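Exosome complex component Rrp42 (Archaeoglobus fulgidus, PDB 3M7N) probably serves as a non-catalytic subunit of the RNA-degrading archaeal exosome, a member of the RNase PH family that contributes to shaping the Rrp41 active site. Local coordinates at residues Thr213-Lys218 and Val222-Lys227. Numbering follows the deposited sequence.
Sequences TITTDK and VVAMQK
T213 and Q226 form a hydrogen-bonded pair of an antiparallel hairpin. T213 N donates to Q226 O at 2.8 Å, and Q226 N returns a bond to T213 O at 2.9 Å. Further along, T215 N donates to A224 O. T215 O is the acceptor at a classic beta bulge: V223 and A224 both face T215. V223 N gives it a short, nearly straight bond of 2.7 Å, with an N-H...O angle of 165°. A longer approach of A224 N to the same oxygen is weak and doubtful. The bulge shifts the register by one residue, so T216 pairs with V222.

The apolar contacts lie on the face of I214, T216, V222 and M225. I214 and M225 run side by side. The M225 chain bends at its last torsion (chi3 74°), which brings CE to 3.4 Å from I214 CG1. The other branch of I214, CG2, meets V222 CG1 at 4.0 Å. Helix 235-253 packs against this face; there R253 bonds to T216 OG1.

T213, T215, A224 and Q226 carry the other face. T215 CB lies 3.9 Å from A224 CB. T213 OG1 bonds to T188 OG1. The amide of Q226 turns away from the hairpin. Its OE1 accepts from R111 and from Q205 of the neighbouring exonuclease 1 chain.

Strand 222-228 is the edge of its sheet within this chain, but it pairs antiparallel with a strand of that neighbour. Its backbone bonds T213 and T215 on one side and the neighbour's strand on the other. The chemistry implies one continuous sheet across the interface between Rrp42 and the exonuclease 1 (Rrp41) chain, with mainly apolar packing against the helix, apart from T216 OG1 and R253, and the T213 and Q226 polar ends on the other face.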
loop_
_atom_site.group_PDB
_atom_site.type_symbol
_atom_site.label_atom_id
_atom_site.label_comp_id
_atom_site.label_asym_id
_atom_site.label_seq_id
_atom_site.Cartn_x
_atom_site.Cartn_y
_atom_site.Cartn_z
ATOM N N THR H 213 -13.836 -13.695 -25.740
ATOM C CA THR H 213 -13.935 -12.562 -26.638
ATOM C C THR H 213 -13.279 -12.900 -27.978
ATOM O O THR H 213 -12.156 -13.394 -28.015
ATOM C CB THR H 213 -13.227 -11.315 -26.047
ATOM O OG1 THR H 213 -13.869 -10.924 -24.831
ATOM C CG2 THR H 213 -13.297 -10.176 -27.020
ATOM N N ILE H 214 -13.980 -12.635 -29.074
ATOM C CA ILE H 214 -13.415 -12.804 -30.408
ATOM C C ILE H 214 -13.579 -11.502 -31.170
ATOM O O ILE H 214 -14.682 -10.950 -31.230
ATOM C CB ILE H 214 -14.102 -13.952 -31.197
ATOM C CG1 ILE H 214 -13.826 -15.286 -30.522
ATOM C CG2 ILE H 214 -13.567 -14.014 -32.642
ATOM C CD1 ILE H 214 -14.768 -16.362 -30.908
ATOM N N THR H 215 -12.488 -11.019 -31.752
ATOM C CA THR H 215 -12.524 -9.808 -32.553
ATOM C C THR H 215 -12.221 -10.065 -34.025
ATOM O O THR H 215 -11.271 -10.764 -34.373
ATOM C CB THR H 215 -11.535 -8.763 -32.015
ATOM O OG1 THR H 215 -11.696 -8.664 -30.594
ATOM C CG2 THR H 215 -11.755 -7.388 -32.687
ATOM N N THR H 216 -13.021 -9.470 -34.899
ATOM C CA THR H 216 -12.791 -9.621 -36.322
ATOM C C THR H 216 -12.600 -8.283 -37.019
ATOM O O THR H 216 -12.980 -7.227 -36.499
ATOM C CB THR H 216 -13.954 -10.356 -36.988
ATOM O OG1 THR H 216 -15.136 -9.571 -36.837
ATOM C CG2 THR H 216 -14.178 -11.714 -36.343
ATOM N N ASP H 217 -11.997 -8.341 -38.204
ATOM C CA ASP H 217 -11.886 -7.180 -39.068
ATOM C C ASP H 217 -13.013 -7.173 -40.107
ATOM O O ASP H 217 -13.918 -8.010 -40.061
ATOM C CB ASP H 217 -10.505 -7.110 -39.744
ATOM C CG ASP H 217 -10.268 -8.239 -40.755
ATOM O OD1 ASP H 217 -11.227 -8.918 -41.160
ATOM O OD2 ASP H 217 -9.097 -8.442 -41.150
ATOM N N LYS H 218 -12.934 -6.204 -41.018
ATOM C CA LYS H 218 -13.816 -6.034 -42.184
ATOM C C LYS H 218 -14.186 -7.306 -42.957
ATOM O O LYS H 218 -15.317 -7.488 -43.376
ATOM C CB LYS H 218 -13.090 -5.128 -43.192
ATOM C CG LYS H 218 -13.646 -3.754 -43.356
ATOM C CD LYS H 218 -12.897 -3.068 -44.485
ATOM C CE LYS H 218 -11.453 -3.529 -44.485
ATOM N NZ LYS H 218 -10.769 -3.286 -45.786
ATOM N N VAL H 222 -10.418 -13.264 -38.091
ATOM C CA VAL H 222 -10.265 -13.125 -36.663
ATOM C C VAL H 222 -8.934 -12.412 -36.446
ATOM O O VAL H 222 -7.917 -12.768 -37.051
ATOM C CB VAL H 222 -10.273 -14.485 -35.953
ATOM C CG1 VAL H 222 -10.049 -14.309 -34.461
ATOM C CG2 VAL H 222 -11.606 -15.215 -36.217
ATOM N N VAL H 223 -8.953 -11.401 -35.584
ATOM C CA VAL H 223 -7.828 -10.487 -35.443
ATOM C C VAL H 223 -7.329 -10.462 -33.985
ATOM O O VAL H 223 -6.176 -10.119 -33.704
ATOM C CB VAL H 223 -8.232 -9.083 -36.010
ATOM C CG1 VAL H 223 -8.024 -7.969 -35.022
ATOM C CG2 VAL H 223 -7.536 -8.805 -37.360
ATOM N N ALA H 224 -8.191 -10.872 -33.060
ATOM C CA ALA H 224 -7.796 -10.994 -31.660
ATOM C C ALA H 224 -8.754 -11.942 -30.988
ATOM O O ALA H 224 -9.926 -11.992 -31.342
ATOM C CB ALA H 224 -7.837 -9.636 -30.972
ATOM N N MET H 225 -8.270 -12.720 -30.040
ATOM C CA MET H 225 -9.174 -13.504 -29.217
ATOM C C MET H 225 -8.616 -13.570 -27.809
ATOM O O MET H 225 -7.402 -13.520 -27.599
ATOM C CB MET H 225 -9.363 -14.924 -29.754
ATOM C CG MET H 225 -9.874 -15.041 -31.189
ATOM S SD MET H 225 -9.780 -16.755 -31.789
ATOM C CE MET H 225 -11.124 -17.401 -30.874
ATOM N N GLN H 226 -9.516 -13.709 -26.848
ATOM C CA GLN H 226 -9.143 -13.739 -25.461
ATOM C C GLN H 226 -10.158 -14.555 -24.660
ATOM O O GLN H 226 -11.332 -14.182 -24.555
ATOM C CB GLN H 226 -9.100 -12.296 -24.938
ATOM C CG GLN H 226 -8.843 -12.150 -23.431
ATOM C CD GLN H 226 -7.440 -12.530 -23.057
ATOM O OE1 GLN H 226 -6.476 -12.299 -23.818
ATOM N NE2 GLN H 226 -7.301 -13.115 -21.872
ATOM N N LYS H 227 -9.712 -15.678 -24.110
ATOM C CA LYS H 227 -10.479 -16.376 -23.083
ATOM C C LYS H 227 -10.107 -15.815 -21.677
ATOM O O LYS H 227 -8.929 -15.608 -21.386
ATOM C CB LYS H 227 -10.206 -17.878 -23.175
ATOM C CG LYS H 227 -10.769 -18.658 -22.011
ATOM C CD LYS H 227 -10.534 -20.151 -22.179
ATOM C CE LYS H 227 -9.889 -20.753 -20.948
ATOM N NZ LYS H 227 -10.760 -20.830 -19.788
HETATM O O HOH W 1 -13.358 -12.268 -22.734
#